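Pyocin sheath PA0622 (Pseudomonas aeruginosa, PDB 6PYT) probably forms the contractile sheath around the tube of a pyocin, a phage-tail-like particle. Local coordinates at residues Phe179-Val187 with Asn197-Phe208; Tyr215-Asn223 with Val281-Val290. One frame throughout, in Å; residues are numbered along the deposited sequence.

How the contacts relate
From the N terminus, contact 1 comes first: 179-187 leaves the next-to-last strand of the mixed sheet and runs into a beta hairpin, and 197-208 returns as the second hairpin strand and the helix after it, so only a nine-residue loop is closed. That helix ends just before 215-223, which contact 2 joins to helix 281-295 across 57 intervening residues. The two loops follow in series, neither nesting nor crossing. Contact 1 stays within the subtilisin-like region; contact 2 joins that region to the C-terminal one. Their centres lie 18 Å apart, yet they touch: Phe179 CD1 is 3.5 Å from Val281 CG1, and Phe208 packs on Pro221 and Arg285.

Contact 1: Phe179-Val187 with Asn197-Phe208; sequences FMVDPGVQV and NAPASAYAAGLF
Asn197 faces Gln186 as a non-hydrogen-bonded antiparallel pair of the beta hairpin formed by strands 185-189 and 194-198, with a CA-CA separation of 4.4 Å. Next in sequence, Ala198 makes the hydrogen-bonded pair with Val185. Val185 N donates to Ala198 O over 2.7 Å, whereas the return bond from Ala198 N to Val185 O is weak because its angle at hydrogen is only 121°. The methyl of Ala198 lies against CG1 of Val185 and of Val187, on the face of the hairpin turned to the helix. Beyond Pro199, Ala200 has a positive phi and points its CB at the bend 183-185, where it meets Pro183 O at 3.4 Å and Val185 CG2 at 3.7 Å. In the helix, Tyr203 crosses Val185 at about a right angle. Val185 CG1 is 4.1 Å from the ring centroid, an off-centre CH-pi contact, and the far end of the tyrosine reaches Val187, whose CG1 lies 3.8 Å from Tyr203 OH. Both branches of Val185 are used: with CG1 anti to N (chi1 153°), CG2 is left beside N, against Ala200. The next residue, Ala204, meets Val181 CG2 with its CB at 4.0 Å. One turn on, Phe208 closes the series with a T-shaped stack, its edge turned to the face of Phe179 at an interplanar angle of 66°. The first two turns of the helix thus pack on both the hairpin, through Tyr203, and strand 178-181, through Ala204 and Phe208. Strand 178-181 is held in the parallel part of the mixed sheet between 153-156 and 255-256, while Ala202 and Tyr203 pack on helix 64-73.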
loop_
_atom_site.group_PDB
_atom_site.type_symbol
_atom_site.label_atom_id
_atom_site.label_comp_id
_atom_site.label_asym_id
_atom_site.label_seq_id
_atom_site.Cartn_x
_atom_site.Cartn_y
_atom_site.Cartn_z
ATOM N N PHE B 179 -59.019 35.006 5.831
ATOM C CA PHE B 179 -58.386 34.055 6.740
ATOM C C PHE B 179 -58.471 34.655 8.136
ATOM O O PHE B 179 -57.673 35.524 8.488
ATOM C CB PHE B 179 -56.945 33.799 6.331
ATOM C CG PHE B 179 -56.243 32.790 7.175
ATOM C CD1 PHE B 179 -56.507 31.451 7.023
ATOM C CD2 PHE B 179 -55.306 33.179 8.108
ATOM C CE1 PHE B 179 -55.856 30.514 7.774
ATOM C CE2 PHE B 179 -54.656 32.243 8.871
ATOM C CZ PHE B 179 -54.931 30.909 8.696
ATOM N N MET B 180 -59.430 34.204 8.925
ATOM C CA MET B 180 -59.662 34.794 10.231
ATOM C C MET B 180 -58.822 34.086 11.281
ATOM O O MET B 180 -58.773 32.854 11.315
ATOM C CB MET B 180 -61.136 34.715 10.606
ATOM C CG MET B 180 -61.488 35.519 11.832
ATOM S SD MET B 180 -63.218 35.328 12.228
ATOM C CE MET B 180 -63.922 36.107 10.795
ATOM N N VAL B 181 -58.157 34.865 12.125
ATOM C CA VAL B 181 -57.462 34.360 13.302
ATOM C C VAL B 181 -58.094 35.059 14.496
ATOM O O VAL B 181 -57.787 36.222 14.771
ATOM C CB VAL B 181 -55.955 34.614 13.246
ATOM C CG1 VAL B 181 -55.292 34.106 14.506
ATOM C CG2 VAL B 181 -55.358 33.957 12.036
ATOM N N ASP B 182 -58.982 34.372 15.207
ATOM C CA ASP B 182 -59.734 35.087 16.236
ATOM C C ASP B 182 -59.012 35.423 17.545
ATOM O O ASP B 182 -59.099 36.590 17.955
ATOM C CB ASP B 182 -61.028 34.358 16.588
ATOM N N PRO B 183 -58.347 34.498 18.260
ATOM C CA PRO B 183 -57.861 34.859 19.601
ATOM C C PRO B 183 -56.683 35.815 19.521
ATOM O O PRO B 183 -55.743 35.607 18.754
ATOM C CB PRO B 183 -57.447 33.515 20.206
ATOM C CG PRO B 183 -58.096 32.508 19.362
ATOM C CD PRO B 183 -58.054 33.076 18.009
ATOM N N GLY B 184 -56.770 36.892 20.288
ATOM C CA GLY B 184 -55.712 37.868 20.297
ATOM C C GLY B 184 -54.471 37.353 20.991
ATOM O O GLY B 184 -54.493 36.394 21.755
ATOM N N VAL B 185 -53.388 37.993 20.698
ATOM C CA VAL B 185 -52.096 37.709 21.298
ATOM C C VAL B 185 -51.927 38.540 22.561
ATOM O O VAL B 185 -52.266 39.726 22.594
ATOM C CB VAL B 185 -50.985 37.974 20.265
ATOM C CG1 VAL B 185 -49.691 38.345 20.916
ATOM C CG2 VAL B 185 -50.775 36.732 19.436
ATOM N N GLN B 186 -51.429 37.908 23.615
ATOM C CA GLN B 186 -51.070 38.572 24.857
ATOM C C GLN B 186 -49.545 38.615 24.904
ATOM O O GLN B 186 -48.900 37.607 25.192
ATOM C CB GLN B 186 -51.668 37.806 26.028
ATOM C CG GLN B 186 -51.674 38.514 27.340
ATOM C CD GLN B 186 -52.346 37.679 28.401
ATOM O OE1 GLN B 186 -52.687 36.523 28.162
ATOM N NE2 GLN B 186 -52.570 38.266 29.572
ATOM N N VAL B 187 -48.966 39.774 24.605
ATOM C CA VAL B 187 -47.521 39.936 24.479
ATOM C C VAL B 187 -47.006 40.794 25.632
ATOM O O VAL B 187 -47.659 41.755 26.050
ATOM C CB VAL B 187 -47.160 40.521 23.092
ATOM C CG1 VAL B 187 -47.871 41.833 22.832
ATOM C CG2 VAL B 187 -45.667 40.698 22.922
ATOM N N ASN B 197 -52.171 43.274 25.326
ATOM C CA ASN B 197 -52.880 42.561 24.277
ATOM C C ASN B 197 -52.400 43.010 22.899
ATOM O O ASN B 197 -51.798 44.072 22.731
ATOM C CB ASN B 197 -54.387 42.766 24.395
ATOM C CG ASN B 197 -54.983 42.005 25.554
ATOM O OD1 ASN B 197 -54.594 40.874 25.829
ATOM N ND2 ASN B 197 -55.942 42.617 26.236
ATOM N N ALA B 198 -52.675 42.167 21.905
ATOM C CA ALA B 198 -52.294 42.397 20.527
ATOM C C ALA B 198 -53.306 41.657 19.673
ATOM O O ALA B 198 -53.741 40.565 20.058
ATOM C CB ALA B 198 -50.878 41.906 20.226
ATOM N N PRO B 199 -53.703 42.208 18.525
ATOM C CA PRO B 199 -54.819 41.629 17.769
ATOM C C PRO B 199 -54.482 40.410 16.924
ATOM O O PRO B 199 -55.363 39.944 16.194
ATOM C CB PRO B 199 -55.256 42.798 16.882
ATOM C CG PRO B 199 -54.054 43.598 16.717
ATOM C CD PRO B 199 -53.309 43.520 17.994
ATOM N N ALA B 200 -53.237 39.924 16.953
ATOM C CA ALA B 200 -52.796 38.641 16.389
ATOM C C ALA B 200 -52.918 38.489 14.875
ATOM O O ALA B 200 -52.623 37.416 14.343
ATOM C CB ALA B 200 -53.537 37.477 17.053
ATOM N N SER B 201 -53.331 39.533 14.163
ATOM C CA SER B 201 -53.359 39.448 12.710
ATOM C C SER B 201 -51.970 39.631 12.130
ATOM O O SER B 201 -51.617 38.987 11.139
ATOM C CB SER B 201 -54.300 40.496 12.135
ATOM O OG SER B 201 -55.619 40.273 12.550
ATOM N N ALA B 202 -51.171 40.506 12.737
ATOM C CA ALA B 202 -49.820 40.724 12.245
ATOM C C ALA B 202 -48.900 39.567 12.601
ATOM O O ALA B 202 -47.918 39.327 11.899
ATOM C CB ALA B 202 -49.275 42.033 12.800
ATOM N N TYR B 203 -49.197 38.847 13.684
ATOM C CA TYR B 203 -48.410 37.669 14.022
ATOM C C TYR B 203 -48.703 36.516 13.081
ATOM O O TYR B 203 -47.834 35.669 12.852
ATOM C CB TYR B 203 -48.686 37.251 15.460
ATOM C CG TYR B 203 -48.208 38.251 16.468
ATOM C CD1 TYR B 203 -46.889 38.271 16.875
ATOM C CD2 TYR B 203 -49.073 39.189 17.000
ATOM C CE1 TYR B 203 -46.447 39.189 17.793
ATOM C CE2 TYR B 203 -48.642 40.112 17.913
ATOM C CZ TYR B 203 -47.330 40.106 18.308
ATOM O OH TYR B 203 -46.895 41.027 19.223
ATOM N N ALA B 204 -49.920 36.458 12.539
ATOM C CA ALA B 204 -50.215 35.481 11.501
ATOM C C ALA B 204 -49.496 35.829 10.209
ATOM O O ALA B 204 -48.955 34.944 9.540
ATOM C CB ALA B 204 -51.718 35.398 11.264
ATOM N N ALA B 205 -49.463 37.116 9.856
ATOM C CA ALA B 205 -48.895 37.533 8.579
ATOM C C ALA B 205 -47.383 37.417 8.558
ATOM O O ALA B 205 -46.798 37.228 7.489
ATOM C CB ALA B 205 -49.313 38.964 8.264
ATOM N N GLY B 206 -46.729 37.538 9.712
ATOM C CA GLY B 206 -45.298 37.309 9.753
ATOM C C GLY B 206 -44.950 35.846 9.618
ATOM O O GLY B 206 -43.911 35.500 9.058
ATOM N N LEU B 207 -45.816 34.973 10.117
ATOM C CA LEU B 207 -45.642 33.537 9.973
ATOM C C LEU B 207 -46.114 33.041 8.620
ATOM O O LEU B 207 -45.624 32.021 8.127
ATOM C CB LEU B 207 -46.392 32.837 11.102
ATOM C CG LEU B 207 -46.483 31.328 11.211
ATOM C CD1 LEU B 207 -46.316 30.987 12.619
ATOM C CD2 LEU B 207 -47.861 30.940 10.824
ATOM N N PHE B 208 -47.059 33.751 8.012
ATOM C CA PHE B 208 -47.548 33.374 6.700
ATOM C C PHE B 208 -46.472 33.617 5.658
ATOM O O PHE B 208 -46.347 32.853 4.699
ATOM C CB PHE B 208 -48.782 34.200 6.377
ATOM C CG PHE B 208 -49.831 33.474 5.614
ATOM C CD1 PHE B 208 -50.850 32.836 6.292
ATOM C CD2 PHE B 208 -49.802 33.406 4.245
ATOM C CE1 PHE B 208 -51.840 32.185 5.609
ATOM C CE2 PHE B 208 -50.789 32.735 3.558
ATOM C CZ PHE B 208 -51.803 32.123 4.248
#

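Contact 2: Tyr215-Asn223 with Val281-Val290; sequences YGFWSSPSN and VTRVRTMDLV
Phe217 and Trp218 occupy the central positions of a type I beta turn, Gly216 to Ser219, which follows helix 201-214 and lies against helix 281-295. The turn is closed by the backbone bond from Ser219 N to Gly216 O, and Ser219 OG adds a bond to Tyr215 O, approaching from above that carbonyl's plane. Gly216 has a positive phi (90°), and its CA lies over one face of the Trp218 ring.

Apolar packing centres on Phe217. Its ring is sandwiched: Trp218 CE3 stands 4.0 Å above the centre of the Phe217 ring on one face, and Leu289 CB covers the opposite face in a CH-pi contact, 3.9 Å from the centroid and 22° off the normal. Leu289 CD1 meanwhile reaches back to Phe217 CB. A chi1 of 59° sets CG of Phe217 between its backbone N and carbonyl carbon, which directs the ring to the helix; Thr286 CA meets its edge in plane. Farther along, Pro221 CD touches Val281 CG2, and Leu325 of helix 310-328 also packs on Phe217.

Polar residues meet the turn mostly through their carbon atoms: Arg285 CG lies against Phe217 O, and Thr282 CG2 is 3.3 Å from Trp218 O. The exception is Thr286 OG1, which rests 3.4 Å from Trp218 CA, but its hydrogen bond goes within the helix, to Thr282 O at 2.7 Å. That carbonyl oxygen also accepts from Thr286 N, the two donors arriving from opposite faces of its plane.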
loop_
_atom_site.group_PDB
_atom_site.type_symbol
_atom_site.label_atom_id
_atom_site.label_comp_id
_atom_site.label_asym_id
_atom_site.label_seq_id
_atom_site.Cartn_x
_atom_site.Cartn_y
_atom_site.Cartn_z
ATOM N N TYR B 215 -40.410 26.813 3.785
ATOM C CA TYR B 215 -41.185 25.674 3.315
ATOM C C TYR B 215 -41.842 25.884 1.960
ATOM O O TYR B 215 -42.339 24.917 1.383
ATOM C CB TYR B 215 -42.256 25.318 4.340
ATOM C CG TYR B 215 -41.679 24.854 5.645
ATOM C CD1 TYR B 215 -41.183 23.568 5.785
ATOM C CD2 TYR B 215 -41.623 25.705 6.739
ATOM C CE1 TYR B 215 -40.649 23.139 6.981
ATOM C CE2 TYR B 215 -41.097 25.286 7.938
ATOM C CZ TYR B 215 -40.611 24.002 8.053
ATOM O OH TYR B 215 -40.082 23.579 9.250
ATOM N N GLY B 216 -41.856 27.100 1.439
ATOM C CA GLY B 216 -42.503 27.366 0.174
ATOM C C GLY B 216 -43.964 27.743 0.341
ATOM O O GLY B 216 -44.622 27.391 1.317
ATOM N N PHE B 217 -44.479 28.457 -0.665
ATOM C CA PHE B 217 -45.815 29.036 -0.579
ATOM C C PHE B 217 -46.927 27.999 -0.621
ATOM O O PHE B 217 -48.061 28.316 -0.258
ATOM C CB PHE B 217 -46.022 30.076 -1.689
ATOM C CG PHE B 217 -45.866 29.544 -3.090
ATOM C CD1 PHE B 217 -44.640 29.596 -3.723
ATOM C CD2 PHE B 217 -46.948 29.028 -3.789
ATOM C CE1 PHE B 217 -44.490 29.123 -5.004
ATOM C CE2 PHE B 217 -46.797 28.551 -5.067
ATOM C CZ PHE B 217 -45.570 28.603 -5.673
ATOM N N TRP B 218 -46.636 26.780 -1.060
ATOM C CA TRP B 218 -47.643 25.732 -1.086
ATOM C C TRP B 218 -47.833 25.071 0.267
ATOM O O TRP B 218 -48.812 24.349 0.452
ATOM C CB TRP B 218 -47.266 24.673 -2.119
ATOM C CG TRP B 218 -45.963 24.018 -1.831
ATOM C CD1 TRP B 218 -45.757 22.883 -1.112
ATOM C CD2 TRP B 218 -44.676 24.476 -2.235
ATOM N NE1 TRP B 218 -44.421 22.597 -1.052
ATOM C CE2 TRP B 218 -43.735 23.564 -1.736
ATOM C CE3 TRP B 218 -44.228 25.570 -2.974
ATOM C CZ2 TRP B 218 -42.376 23.714 -1.949
ATOM C CZ3 TRP B 218 -42.885 25.711 -3.191
ATOM C CH2 TRP B 218 -41.972 24.791 -2.683
ATOM N N SER B 219 -46.916 25.274 1.203
ATOM C CA SER B 219 -47.056 24.666 2.513
ATOM C C SER B 219 -48.071 25.428 3.349
ATOM O O SER B 219 -48.318 26.617 3.145
ATOM C CB SER B 219 -45.717 24.621 3.240
ATOM O OG SER B 219 -44.812 23.748 2.598
ATOM N N SER B 220 -48.650 24.738 4.274
ATOM C CA SER B 220 -49.589 25.466 5.108
ATOM C C SER B 220 -48.864 26.083 6.295
ATOM O O SER B 220 -47.860 25.546 6.766
ATOM C CB SER B 220 -50.693 24.542 5.607
ATOM O OG SER B 220 -50.187 23.608 6.537
ATOM N N PRO B 221 -49.341 27.214 6.788
ATOM C CA PRO B 221 -48.736 27.815 7.981
ATOM C C PRO B 221 -49.359 27.302 9.267
ATOM O O PRO B 221 -49.198 27.899 10.331
ATOM C CB PRO B 221 -49.022 29.303 7.784
ATOM C CG PRO B 221 -50.282 29.317 7.051
ATOM C CD PRO B 221 -50.264 28.146 6.125
ATOM N N SER B 222 -50.059 26.181 9.173
ATOM C CA SER B 222 -51.052 25.759 10.142
ATOM C C SER B 222 -50.493 24.990 11.314
ATOM O O SER B 222 -51.275 24.459 12.106
ATOM C CB SER B 222 -52.081 24.887 9.459
ATOM O OG SER B 222 -53.009 24.406 10.396
ATOM N N ASN B 223 -49.189 24.856 11.427
ATOM C CA ASN B 223 -48.639 24.253 12.630
ATOM C C ASN B 223 -47.349 24.953 13.019
ATOM O O ASN B 223 -46.632 24.466 13.900
ATOM C CB ASN B 223 -48.418 22.758 12.415
ATOM C CG ASN B 223 -48.407 21.978 13.700
ATOM O OD1 ASN B 223 -48.582 22.536 14.773
ATOM N ND2 ASN B 223 -48.210 20.676 13.598
ATOM N N VAL B 281 -56.242 27.202 2.611
ATOM C CA VAL B 281 -55.425 28.309 2.138
ATOM C C VAL B 281 -54.260 27.824 1.308
ATOM O O VAL B 281 -53.692 28.611 0.554
ATOM C CB VAL B 281 -54.897 29.175 3.288
ATOM C CG1 VAL B 281 -56.019 29.870 3.931
ATOM C CG2 VAL B 281 -54.166 28.331 4.298
ATOM N N THR B 282 -53.871 26.557 1.456
ATOM C CA THR B 282 -52.926 25.942 0.536
ATOM C C THR B 282 -53.430 26.008 -0.898
ATOM O O THR B 282 -52.689 26.409 -1.797
ATOM C CB THR B 282 -52.672 24.501 0.969
ATOM O OG1 THR B 282 -51.906 24.498 2.179
ATOM C CG2 THR B 282 -51.966 23.700 -0.105
ATOM N N ARG B 283 -54.706 25.681 -1.117
ATOM C CA ARG B 283 -55.309 25.776 -2.443
ATOM C C ARG B 283 -55.363 27.211 -2.938
ATOM O O ARG B 283 -55.130 27.473 -4.121
ATOM C CB ARG B 283 -56.713 25.182 -2.411
ATOM C CG ARG B 283 -56.728 23.697 -2.188
ATOM C CD ARG B 283 -56.345 23.011 -3.453
ATOM N NE ARG B 283 -57.373 23.238 -4.447
ATOM C CZ ARG B 283 -58.409 22.432 -4.639
ATOM N NH1 ARG B 283 -58.535 21.329 -3.916
ATOM N NH2 ARG B 283 -59.309 22.718 -5.566
ATOM N N VAL B 284 -55.653 28.154 -2.049
ATOM C CA VAL B 284 -55.819 29.534 -2.476
ATOM C C VAL B 284 -54.467 30.192 -2.709
ATOM O O VAL B 284 -54.295 30.950 -3.666
ATOM C CB VAL B 284 -56.664 30.292 -1.443
ATOM C CG1 VAL B 284 -56.933 31.707 -1.892
ATOM C CG2 VAL B 284 -57.954 29.552 -1.197
ATOM N N ARG B 285 -53.476 29.893 -1.869
ATOM C CA ARG B 285 -52.172 30.537 -1.998
ATOM C C ARG B 285 -51.367 29.951 -3.152
ATOM O O ARG B 285 -50.602 30.672 -3.799
ATOM C CB ARG B 285 -51.379 30.394 -0.702
ATOM C CG ARG B 285 -50.142 31.235 -0.608
ATOM C CD ARG B 285 -50.432 32.603 -0.038
ATOM N NE ARG B 285 -49.279 33.498 -0.130
ATOM C CZ ARG B 285 -48.227 33.477 0.684
ATOM N NH1 ARG B 285 -48.121 32.565 1.640
ATOM N NH2 ARG B 285 -47.240 34.340 0.503
ATOM N N THR B 286 -51.506 28.646 -3.412
ATOM C CA THR B 286 -50.741 28.014 -4.485
ATOM C C THR B 286 -51.217 28.494 -5.842
ATOM O O THR B 286 -50.405 28.886 -6.681
ATOM C CB THR B 286 -50.849 26.493 -4.412
ATOM O OG1 THR B 286 -50.372 26.045 -3.142
ATOM C CG2 THR B 286 -50.040 25.833 -5.506
ATOM N N MET B 287 -52.537 28.491 -6.056
ATOM C CA MET B 287 -53.120 28.986 -7.300
ATOM C C MET B 287 -52.825 30.463 -7.506
ATOM O O MET B 287 -52.678 30.916 -8.644
ATOM C CB MET B 287 -54.630 28.728 -7.290
ATOM C CG MET B 287 -55.403 29.134 -8.541
ATOM S SD MET B 287 -56.066 30.808 -8.497
ATOM C CE MET B 287 -56.691 30.978 -10.160
ATOM N N ASP B 288 -52.709 31.216 -6.417
ATOM C CA ASP B 288 -52.397 32.634 -6.518
ATOM C C ASP B 288 -50.937 32.859 -6.875
ATOM O O ASP B 288 -50.617 33.760 -7.654
ATOM C CB ASP B 288 -52.729 33.326 -5.202
ATOM N N LEU B 289 -50.034 32.061 -6.315
ATOM C CA LEU B 289 -48.611 32.254 -6.539
ATOM C C LEU B 289 -48.001 31.255 -7.512
ATOM O O LEU B 289 -46.791 31.312 -7.745
ATOM C CB LEU B 289 -47.855 32.212 -5.213
ATOM C CG LEU B 289 -48.109 33.407 -4.304
ATOM C CD1 LEU B 289 -47.483 33.184 -2.968
ATOM C CD2 LEU B 289 -47.535 34.653 -4.926
ATOM N N VAL B 290 -48.787 30.345 -8.087
ATOM C CA VAL B 290 -48.303 29.690 -9.292
ATOM C C VAL B 290 -48.393 30.665 -10.451
ATOM O O VAL B 290 -47.546 30.655 -11.347
ATOM C CB VAL B 290 -49.054 28.369 -9.572
ATOM C CG1 VAL B 290 -50.511 28.588 -9.931
ATOM C CG2 VAL B 290 -48.402 27.603 -10.652
#